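Local atomic coordinates of ubiquitin-conjugating enzyme-like protein (PDB entry 6ZM3), a protein that belongs to the UEV branch of the ubiquitin-conjugating enzyme fold and, as in UBE2V relatives, probably supports an active E2 partner in building ubiquitin chains. Residues H106-R109 and R110-M113; N10-L13 and L14-E18; V50-P53 and S54-F57; T95-R98 and E99-H102. One frame throughout, in Å; residues are numbered along the deposited sequence.

Contact 1 of 4, residues H106-R109 and R110-M113; sequences HWDR and RTTM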
ATOM      1  N   HIS B 106      25.453 -18.204   1.668  1.00 30.81           N
ATOM      2  CA  HIS B 106      25.574 -19.644   1.470  1.00 31.84           C
ATOM      3  C   HIS B 106      24.344 -20.166   0.719  1.00 33.19           C
ATOM      4  O   HIS B 106      23.500 -20.840   1.316  1.00 39.93           O
ATOM      5  CB  HIS B 106      25.778 -20.323   2.830  1.00 31.91           C
ATOM      6  CG  HIS B 106      27.013 -19.868   3.545  1.00 34.72           C
ATOM      7  ND1 HIS B 106      28.288 -20.001   2.991  1.00 40.95           N
ATOM      8  CD2 HIS B 106      27.187 -19.339   4.774  1.00 36.16           C
ATOM      9  CE1 HIS B 106      29.186 -19.552   3.845  1.00 39.47           C
ATOM     10  NE2 HIS B 106      28.528 -19.143   4.954  1.00 41.60           N
ATOM     11  N   TRP B 107      24.268 -19.848  -0.582  1.00 31.55           N
ATOM     12  CA  TRP B 107      23.048 -20.035  -1.375  1.00 30.97           C
ATOM     13  C   TRP B 107      22.866 -21.525  -1.667  1.00 33.51           C
ATOM     14  O   TRP B 107      23.757 -22.147  -2.236  1.00 33.73           O
ATOM     15  CB  TRP B 107      23.107 -19.215  -2.678  1.00 32.21           C
ATOM     16  CG  TRP B 107      21.970 -19.473  -3.628  1.00 32.21           C
ATOM     17  CD1 TRP B 107      22.032 -19.998  -4.889  1.00 32.90           C
ATOM     18  CD2 TRP B 107      20.578 -19.203  -3.381  1.00 31.52           C
ATOM     19  NE1 TRP B 107      20.773 -20.080  -5.436  1.00 34.69           N
ATOM     20  CE2 TRP B 107      19.862 -19.623  -4.525  1.00 31.90           C
ATOM     21  CE3 TRP B 107      19.869 -18.685  -2.288  1.00 29.45           C
ATOM     22  CZ2 TRP B 107      18.477 -19.483  -4.625  1.00 32.23           C
ATOM     23  CZ3 TRP B 107      18.494 -18.570  -2.378  1.00 32.85           C
ATOM     24  CH2 TRP B 107      17.812 -18.989  -3.523  1.00 31.58           C
ATOM     25  N   ASP B 108      21.710 -22.063  -1.263  1.00 30.62           N
ATOM     26  CA  ASP B 108      21.222 -23.384  -1.624  1.00 30.68           C
ATOM     27  C   ASP B 108      20.058 -23.227  -2.617  1.00 35.33           C
ATOM     28  O   ASP B 108      19.020 -22.705  -2.231  1.00 32.81           O
ATOM     29  CB  ASP B 108      20.754 -24.068  -0.341  1.00 29.86           C
ATOM     30  CG  ASP B 108      20.216 -25.481  -0.518  1.00 35.72           C
ATOM     31  OD1 ASP B 108      19.996 -25.892  -1.677  1.00 36.53           O
ATOM     32  OD2 ASP B 108      20.011 -26.152   0.518  1.00 42.24           O
ATOM     33  N   ARG B 109      20.252 -23.651  -3.882  1.00 35.31           N
ATOM     34  CA  ARG B 109      19.236 -23.870  -4.907  1.00 38.66           C
ATOM     35  C   ARG B 109      17.831 -24.071  -4.339  1.00 37.63           C
ATOM     36  O   ARG B 109      16.864 -23.528  -4.873  1.00 40.59           O
ATOM     37  CB  ARG B 109      19.533 -25.183  -5.646  1.00 47.59           C
ATOM     38  CG  ARG B 109      20.157 -25.021  -7.023  1.00 47.54           C
ATOM     39  CD  ARG B 109      19.825 -26.246  -7.857  1.00 47.77           C
ATOM     40  NE  ARG B 109      18.448 -26.260  -8.368  1.00 43.26           N
ATOM     41  CZ  ARG B 109      18.096 -25.944  -9.614  1.00 38.72           C
ATOM     42  NH1 ARG B 109      19.009 -25.593 -10.501  1.00 37.55           N
ATOM     43  NH2 ARG B 109      16.818 -25.985  -9.971  1.00 40.56           N
ATOM     44  N   ARG B 110      17.714 -24.887  -3.287  1.00 36.56           N
ATOM     45  CA  ARG B 110      16.435 -25.397  -2.811  1.00 33.59           C
ATOM     46  C   ARG B 110      15.587 -24.301  -2.155  1.00 36.12           C
ATOM     47  O   ARG B 110      14.397 -24.498  -1.879  1.00 28.07           O
ATOM     48  CB  ARG B 110      16.653 -26.619  -1.909  1.00 39.19           C
ATOM     49  CG  ARG B 110      16.977 -27.895  -2.676  1.00 40.21           C
ATOM     50  CD  ARG B 110      17.388 -28.997  -1.707  1.00 42.87           C
ATOM     51  NE  ARG B 110      18.668 -28.728  -1.044  1.00 38.65           N
ATOM     52  CZ  ARG B 110      19.189 -29.426  -0.033  1.00 42.64           C
ATOM     53  NH1 ARG B 110      18.561 -30.475   0.473  1.00 44.22           N
ATOM     54  NH2 ARG B 110      20.349 -29.067   0.480  1.00 42.65           N
ATOM     55  N   THR B 111      16.232 -23.164  -1.857  1.00 27.71           N
ATOM     56  CA  THR B 111      15.610 -22.117  -1.070  1.00 29.76           C
ATOM     57  C   THR B 111      14.611 -21.397  -1.990  1.00 25.43           C
ATOM     58  O   THR B 111      14.960 -20.979  -3.094  1.00 25.81           O
ATOM     59  CB  THR B 111      16.698 -21.319  -0.310  1.00 32.17           C
ATOM     60  OG1 THR B 111      17.994 -21.646  -0.815  1.00 33.33           O
ATOM     61  CG2 THR B 111      16.858 -21.739   1.130  1.00 31.76           C
ATOM     62  N   THR B 112      13.360 -21.305  -1.536  1.00 25.34           N
ATOM     63  CA  THR B 112      12.303 -20.692  -2.344  1.00 26.84           C
ATOM     64  C   THR B 112      12.141 -19.219  -1.979  1.00 27.44           C
ATOM     65  O   THR B 112      12.587 -18.799  -0.904  1.00 27.79           O
ATOM     66  CB  THR B 112      10.976 -21.408  -2.113  1.00 25.55           C
ATOM     67  OG1 THR B 112      10.646 -21.221  -0.745  1.00 24.18           O
ATOM     68  CG2 THR B 112      11.080 -22.898  -2.377  1.00 28.99           C
ATOM     69  N   MET B 113      11.456 -18.452  -2.845  1.00 25.44           N
ATOM     70  CA  MET B 113      11.183 -17.051  -2.529  1.00 24.37           C
ATOM     71  C   MET B 113      10.430 -16.914  -1.209  1.00 26.49           C
ATOM     72  O   MET B 113      10.724 -16.012  -0.424  1.00 23.17           O
ATOM     73  CB  MET B 113      10.417 -16.344  -3.649  1.00 25.25           C
ATOM     74  CG  MET B 113      11.233 -16.169  -4.890  1.00 28.16           C
ATOM     75  SD  MET B 113      10.260 -15.394  -6.186  1.00 27.65           S
ATOM     76  CE  MET B 113       9.616 -16.839  -7.026  1.00 27.87           C
TER
HETATM   77  O   HOH W   1      20.212 -20.602   0.663  1.00 38.72           O

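Contact 2 of 4, residues N10-L13 and L14-E18; sequences NFRL and LEELE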
ATOM      1  N   ASN B  10      12.025 -22.259 -15.610  1.00 21.16           N
ATOM      2  CA  ASN B  10      10.615 -22.024 -15.860  1.00 19.06           C
ATOM      3  C   ASN B  10       9.800 -23.017 -15.025  1.00 20.58           C
ATOM      4  O   ASN B  10       8.763 -22.660 -14.505  1.00 20.51           O
ATOM      5  CB  ASN B  10      10.263 -22.085 -17.349  1.00 20.21           C
ATOM      6  CG  ASN B  10      10.894 -20.996 -18.189  1.00 20.22           C
ATOM      7  OD1 ASN B  10      11.404 -20.018 -17.653  1.00 25.78           O
ATOM      8  ND2 ASN B  10      10.854 -21.152 -19.502  1.00 22.45           N
ATOM      9  N   PHE B  11      10.258 -24.269 -14.920  1.00 20.48           N
ATOM     10  CA  PHE B  11       9.511 -25.262 -14.155  1.00 19.65           C
ATOM     11  C   PHE B  11       9.681 -25.095 -12.651  1.00 18.41           C
ATOM     12  O   PHE B  11       8.762 -25.376 -11.904  1.00 18.13           O
ATOM     13  CB  PHE B  11       9.864 -26.688 -14.588  1.00 21.17           C
ATOM     14  CG  PHE B  11       9.245 -27.053 -15.918  1.00 21.24           C
ATOM     15  CD1 PHE B  11       7.877 -27.289 -16.023  1.00 20.63           C
ATOM     16  CD2 PHE B  11      10.011 -27.071 -17.073  1.00 18.76           C
ATOM     17  CE1 PHE B  11       7.301 -27.603 -17.249  1.00 18.72           C
ATOM     18  CE2 PHE B  11       9.439 -27.413 -18.296  1.00 19.60           C
ATOM     19  CZ  PHE B  11       8.085 -27.674 -18.390  1.00 19.89           C
ATOM     20  N   ARG B  12      10.845 -24.621 -12.200  1.00 20.45           N
ATOM     21  CA  ARG B  12      10.988 -24.200 -10.809  1.00 19.57           C
ATOM     22  C   ARG B  12       9.974 -23.106 -10.456  1.00 18.20           C
ATOM     23  O   ARG B  12       9.322 -23.176  -9.423  1.00 18.58           O
ATOM     24  CB  ARG B  12      12.443 -23.802 -10.522  1.00 21.19           C
ATOM     25  CG  ARG B  12      12.638 -23.133  -9.166  1.00 25.81           C
ATOM     26  CD  ARG B  12      12.142 -23.944  -7.980  1.00 25.16           C
ATOM     27  NE  ARG B  12      12.557 -23.096  -6.882  1.00 28.72           N
ATOM     28  CZ  ARG B  12      13.716 -23.204  -6.240  1.00 30.82           C
ATOM     29  NH1 ARG B  12      14.538 -24.200  -6.533  1.00 24.42           N
ATOM     30  NH2 ARG B  12      14.009 -22.337  -5.282  1.00 32.21           N
ATOM     31  N   LEU B  13       9.839 -22.105 -11.332  1.00 19.50           N
ATOM     32  CA  LEU B  13       8.948 -20.991 -11.021  1.00 19.13           C
ATOM     33  C   LEU B  13       7.480 -21.418 -11.114  1.00 18.30           C
ATOM     34  O   LEU B  13       6.674 -20.988 -10.295  1.00 18.18           O
ATOM     35  CB  LEU B  13       9.311 -19.826 -11.931  1.00 19.30           C
ATOM     36  CG  LEU B  13      10.581 -19.083 -11.503  1.00 22.11           C
ATOM     37  CD1 LEU B  13      11.036 -18.161 -12.615  1.00 22.70           C
ATOM     38  CD2 LEU B  13      10.338 -18.291 -10.237  1.00 21.77           C
ATOM     39  N   LEU B  14       7.159 -22.333 -12.050  1.00 18.07           N
ATOM     40  CA  LEU B  14       5.824 -22.940 -12.033  1.00 19.27           C
ATOM     41  C   LEU B  14       5.560 -23.672 -10.719  1.00 19.93           C
ATOM     42  O   LEU B  14       4.432 -23.688 -10.240  1.00 22.11           O
ATOM     43  CB  LEU B  14       5.677 -23.907 -13.211  1.00 21.78           C
ATOM     44  CG  LEU B  14       5.407 -23.243 -14.557  1.00 23.49           C
ATOM     45  CD1 LEU B  14       5.817 -24.136 -15.723  1.00 29.16           C
ATOM     46  CD2 LEU B  14       3.938 -22.841 -14.695  1.00 26.48           C
ATOM     47  N   GLU B  15       6.571 -24.375 -10.187  1.00 20.88           N
ATOM     48  CA  GLU B  15       6.411 -25.052  -8.903  1.00 23.08           C
ATOM     49  C   GLU B  15       6.065 -24.040  -7.811  1.00 20.74           C
ATOM     50  O   GLU B  15       5.170 -24.233  -6.991  1.00 22.06           O
ATOM     51  CB  GLU B  15       7.683 -25.833  -8.522  1.00 27.25           C
ATOM     52  CG  GLU B  15       7.544 -26.597  -7.203  1.00 34.62           C
ATOM     53  CD  GLU B  15       8.655 -27.608  -6.976  1.00 37.25           C
ATOM     54  OE1 GLU B  15       9.825 -27.200  -6.982  1.00 41.32           O
ATOM     55  OE2 GLU B  15       8.353 -28.806  -6.844  1.00 48.25           O
ATOM     56  N   GLU B  16       6.839 -22.964  -7.724  1.00 19.93           N
ATOM     57  CA  GLU B  16       6.564 -21.944  -6.715  1.00 20.14           C
ATOM     58  C   GLU B  16       5.215 -21.259  -6.970  1.00 18.98           C
ATOM     59  O   GLU B  16       4.532 -20.929  -6.025  1.00 17.73           O
ATOM     60  CB  GLU B  16       7.727 -20.945  -6.691  1.00 22.59           C
ATOM     61  CG  GLU B  16       9.002 -21.571  -6.181  1.00 22.89           C
ATOM     62  CD  GLU B  16      10.093 -20.563  -5.827  1.00 26.36           C
ATOM     63  OE1 GLU B  16       9.869 -19.681  -4.961  1.00 25.14           O
ATOM     64  OE2 GLU B  16      11.129 -20.650  -6.455  1.00 29.39           O
ATOM     65  N   LEU B  17       4.858 -21.015  -8.235  1.00 19.41           N
ATOM     66  CA  LEU B  17       3.533 -20.453  -8.495  1.00 20.66           C
ATOM     67  C   LEU B  17       2.459 -21.350  -7.853  1.00 20.21           C
ATOM     68  O   LEU B  17       1.547 -20.865  -7.169  1.00 22.83           O
ATOM     69  CB  LEU B  17       3.367 -20.343 -10.014  1.00 19.61           C
ATOM     70  CG  LEU B  17       2.023 -19.811 -10.517  1.00 22.61           C
ATOM     71  CD1 LEU B  17       1.874 -18.316 -10.213  1.00 20.46           C
ATOM     72  CD2 LEU B  17       1.879 -20.062 -12.030  1.00 20.38           C
ATOM     73  N   GLU B  18       2.595 -22.671  -8.052  1.00 25.57           N
ATOM     74  CA  GLU B  18       1.568 -23.602  -7.594  1.00 28.25           C
ATOM     75  C   GLU B  18       1.558 -23.696  -6.070  1.00 27.73           C
ATOM     76  O   GLU B  18       0.496 -23.852  -5.474  1.00 28.79           O
ATOM     77  CB  GLU B  18       1.782 -24.997  -8.178  1.00 34.45           C
ATOM     78  CG  GLU B  18       1.200 -25.140  -9.569  1.00 45.26           C
ATOM     79  CD  GLU B  18       1.662 -26.337 -10.382  1.00 50.77           C
ATOM     80  OE1 GLU B  18       1.731 -27.457  -9.809  1.00 44.25           O
ATOM     81  OE2 GLU B  18       1.953 -26.139 -11.594  1.00 50.75           O
TER

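Contact 3 of 4, residues V50-P53 and S54-F57; sequences VGPP and STTF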
ATOM      1  N   VAL B  50       4.989  -9.214   7.098  1.00 20.01           N
ATOM      2  CA  VAL B  50       4.403  -8.592   8.266  1.00 24.36           C
ATOM      3  C   VAL B  50       5.442  -8.623   9.393  1.00 27.83           C
ATOM      4  O   VAL B  50       5.879  -9.695   9.840  1.00 23.65           O
ATOM      5  CB  VAL B  50       3.083  -9.307   8.630  1.00 24.35           C
ATOM      6  CG1 VAL B  50       2.372  -8.692   9.828  1.00 30.00           C
ATOM      7  CG2 VAL B  50       2.150  -9.366   7.419  1.00 24.72           C
ATOM      8  N   GLY B  51       5.867  -7.430   9.832  1.00 28.45           N
ATOM      9  CA  GLY B  51       6.936  -7.331  10.817  1.00 25.12           C
ATOM     10  C   GLY B  51       6.587  -8.140  12.064  1.00 26.41           C
ATOM     11  O   GLY B  51       5.452  -8.124  12.514  1.00 22.73           O
ATOM     12  N   PRO B  52       7.527  -8.942  12.619  1.00 24.91           N
ATOM     13  CA  PRO B  52       7.207  -9.798  13.766  1.00 25.65           C
ATOM     14  C   PRO B  52       6.871  -9.073  15.061  1.00 29.85           C
ATOM     15  O   PRO B  52       7.376  -7.980  15.292  1.00 30.00           O
ATOM     16  CB  PRO B  52       8.485 -10.617  13.983  1.00 24.17           C
ATOM     17  CG  PRO B  52       9.579  -9.817  13.297  1.00 25.62           C
ATOM     18  CD  PRO B  52       8.912  -9.090  12.143  1.00 26.01           C
ATOM     19  N   PRO B  53       6.058  -9.692  15.950  1.00 30.57           N
ATOM     20  CA  PRO B  53       5.685  -9.094  17.233  1.00 34.13           C
ATOM     21  C   PRO B  53       6.891  -8.817  18.127  1.00 35.74           C
ATOM     22  O   PRO B  53       7.928  -9.471  17.990  1.00 32.94           O
ATOM     23  CB  PRO B  53       4.884 -10.189  17.946  1.00 35.65           C
ATOM     24  CG  PRO B  53       4.464 -11.140  16.862  1.00 37.59           C
ATOM     25  CD  PRO B  53       5.527 -11.048  15.785  1.00 35.98           C
ATOM     26  N   SER B  54       6.729  -7.848  19.040  1.00 34.37           N
ATOM     27  CA  SER B  54       7.741  -7.506  20.033  1.00 36.72           C
ATOM     28  C   SER B  54       9.091  -7.168  19.387  1.00 35.80           C
ATOM     29  O   SER B  54      10.155  -7.631  19.802  1.00 35.70           O
ATOM     30  CB  SER B  54       7.834  -8.583  21.077  1.00 37.27           C
ATOM     31  OG  SER B  54       6.548  -8.782  21.640  1.00 39.87           O
ATOM     32  N   THR B  55       9.019  -6.329  18.354  1.00 32.41           N
ATOM     33  CA  THR B  55      10.145  -5.810  17.604  1.00 31.69           C
ATOM     34  C   THR B  55       9.731  -4.393  17.202  1.00 32.79           C
ATOM     35  O   THR B  55       8.559  -4.048  17.364  1.00 35.15           O
ATOM     36  CB  THR B  55      10.469  -6.686  16.382  1.00 32.74           C
ATOM     37  OG1 THR B  55       9.464  -6.501  15.379  1.00 34.57           O
ATOM     38  CG2 THR B  55      10.619  -8.170  16.672  1.00 29.13           C
ATOM     39  N   THR B  56      10.675  -3.595  16.702  1.00 29.83           N
ATOM     40  CA  THR B  56      10.366  -2.255  16.211  1.00 31.58           C
ATOM     41  C   THR B  56       9.831  -2.329  14.779  1.00 30.64           C
ATOM     42  O   THR B  56       9.438  -1.319  14.205  1.00 34.29           O
ATOM     43  CB  THR B  56      11.630  -1.395  16.154  1.00 29.61           C
ATOM     44  OG1 THR B  56      12.623  -2.231  15.561  1.00 30.08           O
ATOM     45  CG2 THR B  56      12.062  -0.916  17.524  1.00 30.34           C
ATOM     46  N   PHE B  57       9.796  -3.537  14.214  1.00 29.39           N
ATOM     47  CA  PHE B  57       9.157  -3.772  12.928  1.00 28.86           C
ATOM     48  C   PHE B  57       7.687  -4.194  13.068  1.00 27.85           C
ATOM     49  O   PHE B  57       7.020  -4.307  12.045  1.00 26.25           O
ATOM     50  CB  PHE B  57       9.900  -4.868  12.155  1.00 26.89           C
ATOM     51  CG  PHE B  57      11.364  -4.632  11.869  1.00 26.21           C
ATOM     52  CD1 PHE B  57      12.333  -5.007  12.795  1.00 28.46           C
ATOM     53  CD2 PHE B  57      11.785  -4.087  10.660  1.00 26.42           C
ATOM     54  CE1 PHE B  57      13.682  -4.787  12.549  1.00 25.88           C
ATOM     55  CE2 PHE B  57      13.137  -3.915  10.389  1.00 25.98           C
ATOM     56  CZ  PHE B  57      14.087  -4.262  11.336  1.00 27.00           C
TER

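Contact 4 of 4, residues T95-R98 and E99-H102; sequences TVNR and EKFH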
ATOM      1  N   THR B  95      18.138  -2.853  -1.368  1.00 26.06           N
ATOM      2  CA  THR B  95      18.573  -4.147  -1.878  1.00 26.42           C
ATOM      3  C   THR B  95      18.979  -5.084  -0.736  1.00 30.85           C
ATOM      4  O   THR B  95      19.695  -4.688   0.183  1.00 28.80           O
ATOM      5  CB  THR B  95      19.719  -3.980  -2.882  1.00 29.40           C
ATOM      6  OG1 THR B  95      20.745  -3.222  -2.238  1.00 34.61           O
ATOM      7  CG2 THR B  95      19.335  -3.222  -4.129  1.00 25.86           C
ATOM      8  N   VAL B  96      18.545  -6.351  -0.809  1.00 24.28           N
ATOM      9  CA  VAL B  96      19.022  -7.371   0.126  1.00 25.92           C
ATOM     10  C   VAL B  96      20.407  -7.782  -0.351  1.00 23.84           C
ATOM     11  O   VAL B  96      20.572  -8.215  -1.469  1.00 25.58           O
ATOM     12  CB  VAL B  96      18.054  -8.565   0.243  1.00 25.38           C
ATOM     13  CG1 VAL B  96      18.597  -9.698   1.109  1.00 25.68           C
ATOM     14  CG2 VAL B  96      16.723  -8.115   0.822  1.00 22.38           C
ATOM     15  N   ASN B  97      21.406  -7.514   0.497  1.00 25.87           N
ATOM     16  CA  ASN B  97      22.831  -7.690   0.231  1.00 25.89           C
ATOM     17  C   ASN B  97      23.195  -9.176   0.195  1.00 24.94           C
ATOM     18  O   ASN B  97      22.932  -9.891   1.153  1.00 25.18           O
ATOM     19  CB  ASN B  97      23.607  -6.990   1.361  1.00 27.50           C
ATOM     20  CG  ASN B  97      25.089  -6.973   1.099  1.00 30.27           C
ATOM     21  OD1 ASN B  97      25.721  -8.017   1.164  1.00 29.15           O
ATOM     22  ND2 ASN B  97      25.629  -5.808   0.791  1.00 28.75           N
ATOM     23  N   ARG B  98      23.880  -9.583  -0.868  1.00 25.43           N
ATOM     24  CA  ARG B  98      24.160 -10.975  -1.189  1.00 39.99           C
ATOM     25  C   ARG B  98      25.271 -11.571  -0.320  1.00 38.14           C
ATOM     26  O   ARG B  98      25.383 -12.795  -0.219  1.00 40.22           O
ATOM     27  CB  ARG B  98      24.418 -11.107  -2.689  1.00 40.47           C
ATOM     28  CG  ARG B  98      23.129 -11.175  -3.498  1.00 47.30           C
ATOM     29  CD  ARG B  98      23.317 -10.833  -4.969  1.00 52.72           C
ATOM     30  NE  ARG B  98      22.389 -11.582  -5.813  1.00 56.43           N
ATOM     31  CZ  ARG B  98      22.715 -12.551  -6.672  1.00 58.03           C
ATOM     32  NH1 ARG B  98      23.981 -12.901  -6.841  1.00 60.94           N
ATOM     33  NH2 ARG B  98      21.767 -13.164  -7.367  1.00 51.02           N
ATOM     34  N   GLU B  99      26.062 -10.710   0.332  1.00 38.08           N
ATOM     35  CA  GLU B  99      27.136 -11.181   1.196  1.00 39.69           C
ATOM     36  C   GLU B  99      26.708 -11.128   2.662  1.00 35.29           C
ATOM     37  O   GLU B  99      27.327 -11.759   3.514  1.00 39.03           O
ATOM     38  CB  GLU B  99      28.444 -10.424   0.921  1.00 47.13           C
ATOM     39  CG  GLU B  99      28.794 -10.359  -0.563  1.00 55.42           C
ATOM     40  CD  GLU B  99      30.252 -10.574  -0.957  1.00 62.99           C
ATOM     41  OE1 GLU B  99      31.074  -9.657  -0.725  1.00 69.56           O
ATOM     42  OE2 GLU B  99      30.564 -11.651  -1.519  1.00 64.06           O
ATOM     43  N   LYS B 100      25.667 -10.348   2.972  1.00 32.72           N
ATOM     44  CA  LYS B 100      25.263 -10.148   4.359  1.00 30.27           C
ATOM     45  C   LYS B 100      24.029 -10.970   4.726  1.00 32.59           C
ATOM     46  O   LYS B 100      23.799 -11.204   5.913  1.00 32.93           O
ATOM     47  CB  LYS B 100      24.990  -8.673   4.660  1.00 32.93           C
ATOM     48  CG  LYS B 100      26.229  -7.783   4.661  1.00 35.96           C
ATOM     49  CD  LYS B 100      25.912  -6.304   4.566  1.00 36.80           C
ATOM     50  CE  LYS B 100      27.140  -5.448   4.793  1.00 37.46           C
ATOM     51  NZ  LYS B 100      26.767  -4.084   5.240  1.00 44.92           N
ATOM     52  N   PHE B 101      23.181 -11.325   3.748  1.00 29.49           N
ATOM     53  CA  PHE B 101      22.012 -12.132   4.106  1.00 27.96           C
ATOM     54  C   PHE B 101      22.451 -13.596   4.119  1.00 26.62           C
ATOM     55  O   PHE B 101      22.853 -14.092   3.075  1.00 27.38           O
ATOM     56  CB  PHE B 101      20.861 -11.904   3.112  1.00 25.81           C
ATOM     57  CG  PHE B 101      19.543 -12.573   3.449  1.00 25.38           C
ATOM     58  CD1 PHE B 101      19.124 -12.731   4.761  1.00 26.30           C
ATOM     59  CD2 PHE B 101      18.733 -13.074   2.443  1.00 26.58           C
ATOM     60  CE1 PHE B 101      17.924 -13.357   5.069  1.00 23.97           C
ATOM     61  CE2 PHE B 101      17.538 -13.714   2.755  1.00 24.88           C
ATOM     62  CZ  PHE B 101      17.129 -13.839   4.060  1.00 23.40           C
ATOM     63  N   HIS B 102      22.366 -14.260   5.279  1.00 30.59           N
ATOM     64  CA  HIS B 102      22.898 -15.614   5.439  1.00 32.19           C
ATOM     65  C   HIS B 102      22.418 -16.534   4.306  1.00 33.16           C
ATOM     66  O   HIS B 102      23.213 -17.244   3.703  1.00 28.78           O
ATOM     67  CB  HIS B 102      22.658 -16.166   6.856  1.00 35.22           C
ATOM     68  CG  HIS B 102      21.269 -16.657   7.096  1.00 40.43           C
ATOM     69  ND1 HIS B 102      20.203 -15.797   7.311  1.00 40.01           N
ATOM     70  CD2 HIS B 102      20.759 -17.908   7.148  1.00 40.26           C
ATOM     71  CE1 HIS B 102      19.110 -16.497   7.508  1.00 37.62           C
ATOM     72  NE2 HIS B 102      19.427 -17.799   7.411  1.00 39.54           N
TER

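Contact 1 of 4, residues H106-R109 and R110-M113
Asp108 and Arg110 meet at the start of a type I beta turn that runs from Asp108 to Thr111, in the loop joining helix 102-105 to helix 113-125 of the ubiquitin-conjugating fold. The turn also holds an Asx turn: Asp108 OD1 accepts the backbone N-H of Arg110, two residues on, at 3.0 Å and nearly straight (171°). That donor reaches the oxygen from above the carboxylate plane. With CG anti to the backbone N, the carboxylate of Asp108 lies beside the carbonyl carbon, within reach of the N-H of Arg110.

The Arg110 side chain then doubles back on the same carboxylate. Its bend at chi3 (-68°) brings NE to Asp108 OD1 at 3.2 Å; OD1 lies close to the guanidinium plane and accepts with its syn lone pair. Arg110 NH2 completes the salt bridge to Asp108 OD2 at 2.9 Å. The two flat groups are turned 47° apart, so the pairing is not a coplanar fork. OD1 thus takes two donors from one residue, its backbone and its side chain.

Thr111 closes the turn and presents its side chain to one face of the Trp107 ring, near the rim, with CB 3.9 Å from Trp107 CZ3. At the far edge of the indole, NE1 bonds to Pro73 O. The exact place of Thr111 OG1 is doubtful, because it sits too near Asp108 O in the model. A water accepts from Asp108 N at 2.8 Å and gives a weak bond to His106 O.

Contact 2 of 4, residues N10-L13 and L14-E18
Arg12 and Glu16 form a salt bridge one helical turn apart, with Arg12 NE donating to Glu16 OE2 at 2.9 Å. The carboxylate oxygen lies near the guanidinium plane, whereas the donor approaches from above the plane of the carboxylate, and the two groups are inclined by 47°. Arg12 reaches it through a bend at chi2 (56°), which turns the chain along the helix toward Glu16. On the same helix, Phe11 and Leu14 lie side by side and point the same way, their CD1 atoms 3.8 Å apart. Leu14 CG also rests 3.4 Å from Asn10 O.

Beneath these side chains runs regular alpha-helical backbone, part of helix 9-22, the N-terminal helix of the ubiquitin-conjugating fold. Leu14 N bonds to Asn10 O at 3.0 Å, and Leu17 N to Leu13 O at 2.7 Å, each N-H being spaced four residues from its acceptor.

Further out, the ion pair is held from other parts of the chain. Tyr72 OH bonds to Glu16 OE2, the very oxygen gripped by Arg12, while Arg12 also packs on Tyr72 and Pro73. On another side of the helix, Leu13 and Leu17 both lean on Trp45 of strand 44-50.

Contact 3 of 4, residues V50-P53 and S54-F57
Pro52 and Thr55 meet in the loop, opened by Gly51-Pro52-Pro53, that leads from strand 44-50 to strand 61-67 of the ubiquitin-conjugating fold. The hydrogen bonding centres on one hydroxyl. Thr55 OG1 donates to Pro52 O at 2.6 Å, tilted 22° from the carbonyl plane, and so closes the bend from the side-chain end. Thr55 OG1 in turn accepts a weak bond from Phe57 N at 3.2 Å. The Thr55 rotamer (chi1 73°) places OG1 between the backbone N and the carbonyl carbon, where it can serve both partners. Ser54 has left-handed helical backbone angles, turning the chain after Pro53, and its N bonds to Glu58 OE2.

A second polar contact is made by carbon: Gly51 CA gives a C-H...O contact to Phe57 O at 3.3 Å, fairly straight at 163°, where the chain at Phe57 comes back beside Gly51.

Apolar contacts fill in around these. The Pro52 ring and the Thr55 side chain cross at about a right angle, with Pro52 CG 3.9 Å from Thr55 CG2. Met124 of helix 113-125 packs against both Pro52 and Phe57. Within the loop, those two residues approach each other between Pro52 CD and Phe57 CB, at 4.3 Å.

Contact 4 of 4, residues T95-R98 and E99-H102
Asn97 O and Phe101 N draw the backbone into an alpha turn just before helix 102-105, in the loop that follows strand 78-81 of the ubiquitin-conjugating fold. Phe101 N donates to Asn97 O at 3.0 Å. Lys100 N gives a weak hydrogen bond to the same oxygen. By comparison with active E2 enzymes, this region probably corresponds to the one that carries their catalytic cysteine; residues 95-102 contain no cysteine, in keeping with a UEV protein.

The side chain of Asn97 doubles the hold on the turn. Its chi1 of -173° sets CG beside the carbonyl carbon, and OD1 accepts Glu99 N at 2.8 Å, tilted 25° from the amide's carbonyl plane, which makes an Asx turn. Lys100 N adds a weak bond to the same OD1 at 3.0 Å, strongly bent at 127°. The amide is fixed from its other end too, because Asn97 ND2 donates to Asp91 OD1.

The aliphatic part of Lys100 crosses the Asn97 amide at a slant, with CD 3.6 Å from Asn97 CG.

On the buried side, Val96 approaches Phe101. The ring is also engaged edge-to-face with Phe104, and Leu120 of helix 113-125 packs against it. Val96 itself lies on Ile79 and Phe81 of strand 78-81, so the pair links sheet and helix. Val96 CG1 comes within 3.7 Å of Phe101 CB and 3.6 Å of Phe101 CD2.

Overall arrangement
Contacts 1 and 2 are directly joined although far apart in sequence, their centres about 14 Å apart: Arg109 O meets Arg12 NH1 and Met113 N meets Glu16 OE1, each at 2.9 Å and probably hydrogen-bonded, so the ion pair of helix 9-22 holds both the loop and the start of helix 113-125. Contact 4 leads along the chain toward contact 1 through helix 102-105, with about 13 Å between centres. Contact 3 stands apart, its centre about 30 Å from that of contact 2 on the opposite side of the chain's centre, and about 20 Å from that of contact 4. Helix 113-125 touches both contacts 3 and 4, meeting Pro52 and Phe57 of the former and Phe101 of the latter.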